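Local coordinates for protein beta-N-acetylhexosaminidase (Streptomyces plicatus, PDB 1HP5) that probably removes terminal N-acetylhexosamine residues from glycoconjugates and oligosaccharides as a family 20 glycoside hydrolase, here holding a bound thiazoline sugar, at residues 166-171 with 197-202; 350-355 with 365-370; 391-396 with 444-449. One frame throughout, in Å; residues are numbered along the deposited sequence.

Contact 1 of 3, residues 166-171 with 197-202; sequences VSRHFF and DDQGWR. With NGT (3ar,5R,6S,7R,7ar-5-hydroxymethyl-2-methyl-5,6,7,7a-tetrahydro-3ah-pyrano[3,2-D]thiazole-6,7-diol), chain F.
In the sugar pocket at the C-terminal mouth of the TIM barrel, Arg168, on the loop after strand 159-165, meets Asp197 and Gln199, on the loop after strand 190-194. The pocket illustrates how one guanidinium can be shared between protein and ligand. NE of Arg168 donates to Gln199 OE1 at 2.8 Å; this oxygen lies practically in the guanidinium plane, although the amide is turned 73° from it. Asp197 approaches over a face, and its OD1 forms a salt bridge with Arg168 NH2 at 3.1 Å. The outer nitrogens serve the thiazoline sugar: Arg168 NH1 reaches NGT O4 at 2.8 Å, and Arg168 NH2 reaches NGT O3 at 2.8 Å along a straighter line of 164°. A water links Arg168 NH2 to Asp198 OD2. Farther from the ligand, Arg202 ties down the backbone that carries Arg168, a bend at chi2 (-55°) turning its guanidinium back to the other loop. Arg202 NE donates to Val166 O at 3.0 Å, on a lone pair, and Arg202 NH2 to Ser167 O at 2.8 Å. Gly200 CA and Phe170 CB lie over opposite faces of the Arg202 guanidinium. Asp165 also pairs with Arg168, while His194 and His256 hold the Asp197 carboxylate. With two carboxylates beside it and Gln199 limiting its rotation, Arg168 is probably held with its outer N-H groups directed at the two sugar hydroxyls, its charge balanced by the acids.

Contact 2 of 3, residues 350-355 with 365-370; sequences WHQLAG and QYWGLD. With NGT (3ar,5R,6S,7R,7ar-5-hydroxymethyl-2-methyl-5,6,7,7a-tetrahydro-3ah-pyrano[3,2-D]thiazole-6,7-diol), chain F.
Trp350 and Trp367 belong to an aromatic cluster with His351 and Tyr366 and wall the ligand methyl, at the C-terminal ends of neighbouring parallel strands of the TIM barrel. The strands meet through a parallel bridge of Trp350 with Gln365, one of whose bonds is the weak one from His351 N to Gln365 O at 2.7 Å.

Ring contacts come first. The six-membered ring of Trp350 turns an edge toward the five-membered ring of Trp367 in an offset edge-to-face pair, with planes at 79° and centroids 5.3 Å apart. Each indole also gives a face to the ligand methyl group NGT C8, which lies 3.4 Å from Trp350 CD2. On the opposite face of Trp350, Gln365 places its OE1 toward the rim; the Gln365 amide is itself held by His315 and Glu444. Behind Trp367, His351 CE1 sits over the face turned away from NGT. Tyr366 CD1 covers a face of the imidazole, the two rings being oblique to one another. His351 reaches Trp367 and Tyr366 because its CG lies between the backbone N and the carbonyl carbon (chi1 77°), and Glu376 holds its NE2.

Polar bonding fixes the indoles in rotation. Glu250 accepts from the NE1 of Trp350, which limits the rotation of that indole. A methyl group faced by two indoles is consistent with recognition of the acetamido methyl of a natural substrate. For Trp367, the anchor is its NE1, which donates to Gln352 OE1 at 2.8 Å and 161°, on a lone pair and nearly in the indole plane.

Contact 3 of 3, residues 391-396 with 444-449; sequences ILSPAD and EAPLWT. With NGT (3ar,5R,6S,7R,7ar-5-hydroxymethyl-2-methyl-5,6,7,7a-tetrahydro-3ah-pyrano[3,2-D]thiazole-6,7-diol), chain F.
Glu444, whose backbone O and CB touch Ser393, has its carboxylate oxygen OE2 gripped by His192 ND1 and Gln365 NE2, while Ser161 binds the other carboxylate oxygen, OE1. The acid reaches these partners on an extended chain, its CG anti to the backbone N (chi1 177°), and its buried carboxylate, probably charged, is met by several donors.

Between the two segments the direct bonding is sparse. Glu444 N donates to Leu392 O at 3.1 Å with an angle of 149°, joining the neighbouring parallel strands 389-392 and 440-447; the donor stands above the carbonyl plane. Beyond this bond segment 391-396 leaves its strand and the backbones separate, and a few apolar contacts complete the join. Ser393 CB rests 3.2 Å from Glu444 O, an oxygen that also accepts from Thr398, and touches Pro446 CG at 3.9 Å. Ile391 CG2 meets Glu444 CB at 4.1 Å. Ser393 OG turns to other partners, being bound by Tyr366 O and by the same Gln365 amide nitrogen that serves Glu444.

Farther along, segment 444-449 leaves the strand and delivers Trp448 to the ligand. This indole lays one face against the pyranose, with NGT C5 above it; Trp448 CE3 lies 3.3 Å from NGT O4, and Trp448 CZ2 3.6 Å from NGT S1. Such a platform beneath a sugar is a common feature of glycoside hydrolase pockets.

Around the contact, strand 363-366 flanks 389-392 and strand 159-165 flanks 440-447, Met163 of strand 159-165 touching both Glu444 and Trp448, while helix 455-462 packs against Leu447 and Thr449.

In the fold
The three contacts follow one another along the chain, and all lie within the family 20 catalytic domain, around the C-terminal ends of its parallel barrel strands. Contacts 2 and 3 are neighbours, with centres about 11 Å apart, and share the sheet where strands 363-366 and 389-392 pair. Contact 1 belongs to loops after strands 159-165 and 190-194; its centre is about 17 Å from that of contact 3, which it touches through His169 and Thr449, and about 22 Å from that of contact 2, which it does not touch. Residues far apart in sequence thus converge on one NGT, each contact supplying a different side of the sugar pocket.

Contact 1 of 3, residues 166-171 with 197-202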
# COMPACT_ATOMS: atom_id res chain seq x y z
N VAL A 166 11.16 4.65 -2.91
CA VAL A 166 12.09 4.26 -3.96
C VAL A 166 13.14 5.35 -4.14
O VAL A 166 13.92 5.33 -5.10
CB VAL A 166 11.37 3.99 -5.31
CG1 VAL A 166 10.35 2.85 -5.13
CG2 VAL A 166 10.69 5.26 -5.82
N SER A 167 13.17 6.28 -3.20
CA SER A 167 14.13 7.39 -3.23
C SER A 167 15.43 7.05 -2.50
O SER A 167 16.51 7.35 -3.00
CB SER A 167 13.51 8.64 -2.61
OG SER A 167 12.38 9.07 -3.36
N ARG A 168 15.33 6.45 -1.32
CA ARG A 168 16.52 6.09 -0.54
C ARG A 168 17.29 5.02 -1.30
O ARG A 168 18.50 5.13 -1.49
CB ARG A 168 16.11 5.62 0.86
CG ARG A 168 15.87 6.79 1.82
CD ARG A 168 15.22 8.01 1.14
NE ARG A 168 15.13 9.12 2.08
CZ ARG A 168 14.23 9.20 3.06
NH1 ARG A 168 13.33 8.24 3.21
NH2 ARG A 168 14.26 10.22 3.90
N HIS A 169 16.59 3.97 -1.71
CA HIS A 169 17.16 2.92 -2.54
C HIS A 169 16.15 2.74 -3.65
O HIS A 169 14.96 2.56 -3.40
CB HIS A 169 17.36 1.61 -1.78
CG HIS A 169 18.63 1.55 -1.00
ND1 HIS A 169 18.68 1.78 0.36
CD2 HIS A 169 19.91 1.31 -1.38
CE1 HIS A 169 19.93 1.68 0.78
NE2 HIS A 169 20.70 1.40 -0.26
N PHE A 170 16.63 2.80 -4.89
CA PHE A 170 15.76 2.66 -6.04
C PHE A 170 15.39 1.21 -6.31
O PHE A 170 16.20 0.30 -6.13
CB PHE A 170 16.43 3.24 -7.29
CG PHE A 170 15.59 3.15 -8.53
CD1 PHE A 170 14.42 3.91 -8.66
CD2 PHE A 170 15.95 2.31 -9.58
CE1 PHE A 170 13.63 3.83 -9.81
CE2 PHE A 170 15.17 2.23 -10.74
CZ PHE A 170 14.01 2.98 -10.85
N PHE A 171 14.14 1.00 -6.73
CA PHE A 171 13.65 -0.32 -7.07
C PHE A 171 13.01 -0.17 -8.45
O PHE A 171 12.15 0.70 -8.65
CB PHE A 171 12.65 -0.82 -6.03
CG PHE A 171 13.29 -1.16 -4.70
CD1 PHE A 171 13.51 -0.17 -3.75
CD2 PHE A 171 13.74 -2.45 -4.44
CE1 PHE A 171 14.18 -0.45 -2.56
CE2 PHE A 171 14.41 -2.75 -3.25
CZ PHE A 171 14.64 -1.74 -2.30
N ASP A 197 13.32 12.41 -2.75
CA ASP A 197 13.79 12.74 -1.42
C ASP A 197 15.18 13.33 -1.55
O ASP A 197 15.56 13.82 -2.62
CB ASP A 197 13.80 11.48 -0.54
CG ASP A 197 13.59 11.81 0.93
OD1 ASP A 197 14.55 12.27 1.58
OD2 ASP A 197 12.45 11.64 1.43
N ASP A 198 15.96 13.31 -0.47
CA ASP A 198 17.30 13.88 -0.53
C ASP A 198 18.30 13.05 -1.32
O ASP A 198 19.21 13.60 -1.94
CB ASP A 198 17.83 14.09 0.89
CG ASP A 198 16.98 15.04 1.69
OD1 ASP A 198 16.80 16.19 1.24
OD2 ASP A 198 16.49 14.64 2.77
N GLN A 199 18.12 11.73 -1.31
CA GLN A 199 19.04 10.83 -2.00
C GLN A 199 18.68 10.45 -3.43
O GLN A 199 19.39 9.66 -4.06
CB GLN A 199 19.24 9.57 -1.16
CG GLN A 199 19.65 9.86 0.28
CD GLN A 199 18.46 9.98 1.22
OE1 GLN A 199 17.34 10.27 0.80
NE2 GLN A 199 18.71 9.77 2.51
N GLY A 200 17.57 10.99 -3.94
CA GLY A 200 17.19 10.67 -5.30
C GLY A 200 15.86 11.22 -5.77
O GLY A 200 14.95 11.48 -4.97
N TRP A 201 15.77 11.43 -7.08
CA TRP A 201 14.56 11.92 -7.75
C TRP A 201 14.29 10.78 -8.73
O TRP A 201 15.12 10.51 -9.61
CB TRP A 201 14.85 13.21 -8.51
CG TRP A 201 13.63 13.77 -9.16
CD1 TRP A 201 13.08 13.38 -10.34
CD2 TRP A 201 12.76 14.77 -8.61
NE1 TRP A 201 11.91 14.07 -10.57
CE2 TRP A 201 11.69 14.93 -9.52
CE3 TRP A 201 12.78 15.54 -7.44
CZ2 TRP A 201 10.64 15.83 -9.30
CZ3 TRP A 201 11.74 16.44 -7.22
CH2 TRP A 201 10.68 16.58 -8.15
N ARG A 202 13.14 10.13 -8.59
CA ARG A 202 12.87 8.95 -9.41
C ARG A 202 11.88 9.00 -10.56
O ARG A 202 11.51 7.94 -11.08
CB ARG A 202 12.48 7.79 -8.48
CG ARG A 202 13.42 7.58 -7.29
CD ARG A 202 14.88 7.40 -7.71
NE ARG A 202 15.75 7.12 -6.57
CZ ARG A 202 17.08 7.18 -6.60
NH1 ARG A 202 17.72 7.52 -7.72
NH2 ARG A 202 17.78 6.93 -5.50
C1 NGT F . 10.29 9.75 8.82
C2 NGT F . 10.78 10.64 7.64
C3 NGT F . 11.36 9.78 6.47
C4 NGT F . 12.24 8.62 6.96
C5 NGT F . 11.47 7.76 7.99
C6 NGT F . 12.28 6.60 8.55
C7 NGT F . 8.52 10.85 7.39
C8 NGT F . 7.16 11.37 6.97
N2 NGT F . 9.63 11.40 7.16
S1 NGT F . 8.55 9.34 8.32
O3 NGT F . 12.10 10.61 5.58
O4 NGT F . 12.62 7.82 5.85
O5 NGT F . 11.04 8.61 9.13
O6 NGT F . 11.45 5.76 9.36
O HOH W 1 16.46 12.23 3.87

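Contact 2 of 3, residues 350-355 with 365-370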
# COMPACT_ATOMS: atom_id res chain seq x y z
N TRP A 350 1.93 15.04 4.69
CA TRP A 350 2.21 14.44 5.98
C TRP A 350 1.53 15.39 6.97
O TRP A 350 1.22 16.52 6.60
CB TRP A 350 3.72 14.34 6.21
CG TRP A 350 4.35 13.38 5.24
CD1 TRP A 350 5.10 13.69 4.14
CD2 TRP A 350 4.26 11.95 5.27
NE1 TRP A 350 5.49 12.55 3.49
CE2 TRP A 350 4.99 11.46 4.16
CE3 TRP A 350 3.64 11.03 6.13
CZ2 TRP A 350 5.12 10.09 3.89
CZ3 TRP A 350 3.77 9.67 5.86
CH2 TRP A 350 4.50 9.22 4.75
N HIS A 351 1.31 14.95 8.21
CA HIS A 351 0.57 15.80 9.13
C HIS A 351 1.14 17.18 9.48
O HIS A 351 0.45 17.98 10.10
CB HIS A 351 0.19 15.03 10.41
CG HIS A 351 1.31 14.84 11.39
ND1 HIS A 351 2.21 13.80 11.30
CD2 HIS A 351 1.64 15.54 12.50
CE1 HIS A 351 3.05 13.87 12.32
NE2 HIS A 351 2.73 14.92 13.06
N GLN A 352 2.38 17.47 9.08
CA GLN A 352 2.93 18.80 9.34
C GLN A 352 2.07 19.80 8.58
O GLN A 352 2.03 20.98 8.92
CB GLN A 352 4.38 18.92 8.86
CG GLN A 352 5.42 18.30 9.78
CD GLN A 352 5.22 16.82 9.96
OE1 GLN A 352 4.99 16.10 8.98
NE2 GLN A 352 5.31 16.34 11.19
N LEU A 353 1.40 19.32 7.53
CA LEU A 353 0.54 20.17 6.72
C LEU A 353 -0.61 20.71 7.56
O LEU A 353 -1.16 21.78 7.27
CB LEU A 353 -0.02 19.38 5.52
CG LEU A 353 -0.93 20.14 4.54
CD1 LEU A 353 -0.19 21.36 3.98
CD2 LEU A 353 -1.37 19.21 3.42
N ALA A 354 -0.97 19.98 8.62
CA ALA A 354 -2.05 20.39 9.51
C ALA A 354 -1.72 21.72 10.18
O ALA A 354 -2.61 22.41 10.68
CB ALA A 354 -2.29 19.32 10.56
N GLY A 355 -0.44 22.07 10.20
CA GLY A 355 -0.02 23.32 10.81
C GLY A 355 0.19 24.42 9.78
O GLY A 355 0.67 25.50 10.10
N GLN A 365 -1.48 12.80 6.41
CA GLN A 365 -1.03 11.51 6.87
C GLN A 365 -0.25 11.68 8.17
O GLN A 365 0.83 12.26 8.18
CB GLN A 365 -0.14 10.86 5.79
CG GLN A 365 0.22 9.41 6.07
CD GLN A 365 0.94 8.76 4.90
OE1 GLN A 365 1.05 9.33 3.81
NE2 GLN A 365 1.43 7.54 5.12
N TYR A 366 -0.83 11.17 9.25
CA TYR A 366 -0.22 11.25 10.57
C TYR A 366 0.84 10.18 10.76
O TYR A 366 0.54 8.99 10.67
CB TYR A 366 -1.28 11.09 11.65
CG TYR A 366 -0.71 11.09 13.05
CD1 TYR A 366 -0.30 12.28 13.65
CD2 TYR A 366 -0.58 9.91 13.77
CE1 TYR A 366 0.22 12.29 14.93
CE2 TYR A 366 -0.05 9.90 15.05
CZ TYR A 366 0.35 11.10 15.63
OH TYR A 366 0.87 11.10 16.90
N TRP A 367 2.07 10.59 11.05
CA TRP A 367 3.15 9.64 11.25
C TRP A 367 3.80 9.76 12.63
O TRP A 367 4.94 9.34 12.82
CB TRP A 367 4.22 9.79 10.17
CG TRP A 367 4.83 11.15 10.05
CD1 TRP A 367 4.25 12.26 9.50
CD2 TRP A 367 6.14 11.55 10.48
NE1 TRP A 367 5.12 13.32 9.55
CE2 TRP A 367 6.28 12.92 10.15
CE3 TRP A 367 7.20 10.89 11.11
CZ2 TRP A 367 7.46 13.64 10.42
CZ3 TRP A 367 8.37 11.61 11.38
CH2 TRP A 367 8.48 12.96 11.04
N GLY A 368 3.06 10.32 13.58
CA GLY A 368 3.59 10.46 14.92
C GLY A 368 3.55 9.12 15.63
O GLY A 368 3.25 8.10 15.03
N LEU A 369 3.87 9.13 16.92
CA LEU A 369 3.86 7.91 17.72
C LEU A 369 3.40 8.25 19.13
O LEU A 369 3.01 9.39 19.40
CB LEU A 369 5.25 7.28 17.74
CG LEU A 369 6.49 8.16 17.63
CD1 LEU A 369 6.33 9.41 18.45
CD2 LEU A 369 7.72 7.37 18.08
N ASP A 370 3.44 7.28 20.03
CA ASP A 370 3.00 7.53 21.40
C ASP A 370 3.70 8.72 22.05
O ASP A 370 3.05 9.57 22.64
CB ASP A 370 3.18 6.28 22.26
CG ASP A 370 2.16 5.20 21.94
OD1 ASP A 370 1.19 5.50 21.22
OD2 ASP A 370 2.33 4.06 22.42
C1 NGT F . 10.29 9.75 8.82
C2 NGT F . 10.78 10.64 7.64
C3 NGT F . 11.36 9.78 6.47
C4 NGT F . 12.24 8.62 6.96
C5 NGT F . 11.47 7.76 7.99
C6 NGT F . 12.28 6.60 8.55
C7 NGT F . 8.52 10.85 7.39
C8 NGT F . 7.16 11.37 6.97
N2 NGT F . 9.63 11.40 7.16
S1 NGT F . 8.55 9.34 8.32
O3 NGT F . 12.10 10.61 5.58
O4 NGT F . 12.62 7.82 5.85
O5 NGT F . 11.04 8.61 9.13
O6 NGT F . 11.45 5.76 9.36

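Contact 3 of 3, residues 391-396 with 444-449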
# COMPACT_ATOMS: atom_id res chain seq x y z
N ILE A 391 -5.21 10.14 7.50
CA ILE A 391 -4.66 8.84 7.11
C ILE A 391 -3.73 8.51 8.26
O ILE A 391 -2.81 9.27 8.56
CB ILE A 391 -3.84 8.93 5.81
CG1 ILE A 391 -4.74 9.33 4.64
CG2 ILE A 391 -3.19 7.58 5.51
CD1 ILE A 391 -3.98 9.75 3.40
N LEU A 392 -3.96 7.38 8.93
CA LEU A 392 -3.12 7.01 10.05
C LEU A 392 -2.00 6.02 9.73
O LEU A 392 -2.25 4.92 9.25
CB LEU A 392 -3.98 6.46 11.19
CG LEU A 392 -5.09 7.36 11.75
CD1 LEU A 392 -5.79 6.64 12.91
CD2 LEU A 392 -4.51 8.69 12.22
N SER A 393 -0.77 6.43 10.01
CA SER A 393 0.39 5.57 9.81
C SER A 393 1.39 5.90 10.92
O SER A 393 2.44 6.49 10.67
CB SER A 393 1.01 5.81 8.42
OG SER A 393 1.52 7.12 8.28
N PRO A 394 1.06 5.54 12.17
CA PRO A 394 1.94 5.81 13.31
C PRO A 394 3.29 5.13 13.14
O PRO A 394 3.36 3.96 12.77
CB PRO A 394 1.15 5.23 14.50
CG PRO A 394 -0.28 5.35 14.05
CD PRO A 394 -0.20 4.92 12.61
N ALA A 395 4.36 5.87 13.41
CA ALA A 395 5.72 5.36 13.26
C ALA A 395 6.01 4.18 14.18
O ALA A 395 6.84 3.33 13.87
CB ALA A 395 6.73 6.48 13.50
N ASP A 396 5.33 4.12 15.32
CA ASP A 396 5.55 3.01 16.25
C ASP A 396 4.44 1.97 16.10
O ASP A 396 4.17 1.19 17.01
CB ASP A 396 5.61 3.51 17.69
CG ASP A 396 4.35 4.23 18.12
OD1 ASP A 396 3.51 4.56 17.24
OD2 ASP A 396 4.19 4.49 19.33
N GLU A 444 -2.16 3.44 6.55
CA GLU A 444 -1.11 3.19 5.57
C GLU A 444 0.08 2.54 6.26
O GLU A 444 0.40 2.88 7.40
CB GLU A 444 -0.66 4.48 4.88
CG GLU A 444 0.50 4.24 3.91
CD GLU A 444 0.76 5.41 2.99
OE1 GLU A 444 -0.16 5.79 2.23
OE2 GLU A 444 1.88 5.96 3.02
N ALA A 445 0.70 1.59 5.57
CA ALA A 445 1.88 0.91 6.08
C ALA A 445 3.04 1.37 5.19
O ALA A 445 3.22 0.88 4.08
CB ALA A 445 1.71 -0.60 5.99
N PRO A 446 3.82 2.35 5.67
CA PRO A 446 4.94 2.83 4.86
C PRO A 446 6.18 1.97 5.03
O PRO A 446 6.46 1.48 6.12
CB PRO A 446 5.18 4.25 5.39
CG PRO A 446 3.98 4.55 6.29
CD PRO A 446 3.62 3.21 6.84
N LEU A 447 6.92 1.79 3.94
CA LEU A 447 8.15 1.03 3.98
C LEU A 447 9.27 1.92 3.46
O LEU A 447 9.46 2.04 2.25
CB LEU A 447 8.04 -0.23 3.12
CG LEU A 447 9.28 -1.12 3.05
CD1 LEU A 447 9.84 -1.37 4.45
CD2 LEU A 447 8.92 -2.45 2.37
N TRP A 448 9.99 2.56 4.39
CA TRP A 448 11.10 3.44 4.03
C TRP A 448 12.31 2.57 3.74
O TRP A 448 12.48 1.52 4.35
CB TRP A 448 11.40 4.43 5.16
CG TRP A 448 10.21 5.25 5.52
CD1 TRP A 448 9.31 5.01 6.51
CD2 TRP A 448 9.75 6.42 4.83
NE1 TRP A 448 8.31 5.96 6.49
CE2 TRP A 448 8.56 6.84 5.47
CE3 TRP A 448 10.23 7.16 3.74
CZ2 TRP A 448 7.83 7.96 5.05
CZ3 TRP A 448 9.51 8.28 3.32
CH2 TRP A 448 8.32 8.67 3.97
N THR A 449 13.17 3.01 2.83
CA THR A 449 14.30 2.17 2.45
C THR A 449 15.73 2.63 2.74
O THR A 449 16.65 2.27 2.00
CB THR A 449 14.17 1.80 0.96
OG1 THR A 449 14.12 3.00 0.18
CG2 THR A 449 12.88 1.01 0.73
C1 NGT F . 10.29 9.75 8.82
C2 NGT F . 10.78 10.64 7.64
C3 NGT F . 11.36 9.78 6.47
C4 NGT F . 12.24 8.62 6.96
C5 NGT F . 11.47 7.76 7.99
C6 NGT F . 12.28 6.60 8.55
C7 NGT F . 8.52 10.85 7.39
C8 NGT F . 7.16 11.37 6.97
N2 NGT F . 9.63 11.40 7.16
S1 NGT F . 8.55 9.34 8.32
O3 NGT F . 12.10 10.61 5.58
O4 NGT F . 12.62 7.82 5.85
O5 NGT F . 11.04 8.61 9.13
O6 NGT F . 11.45 5.76 9.36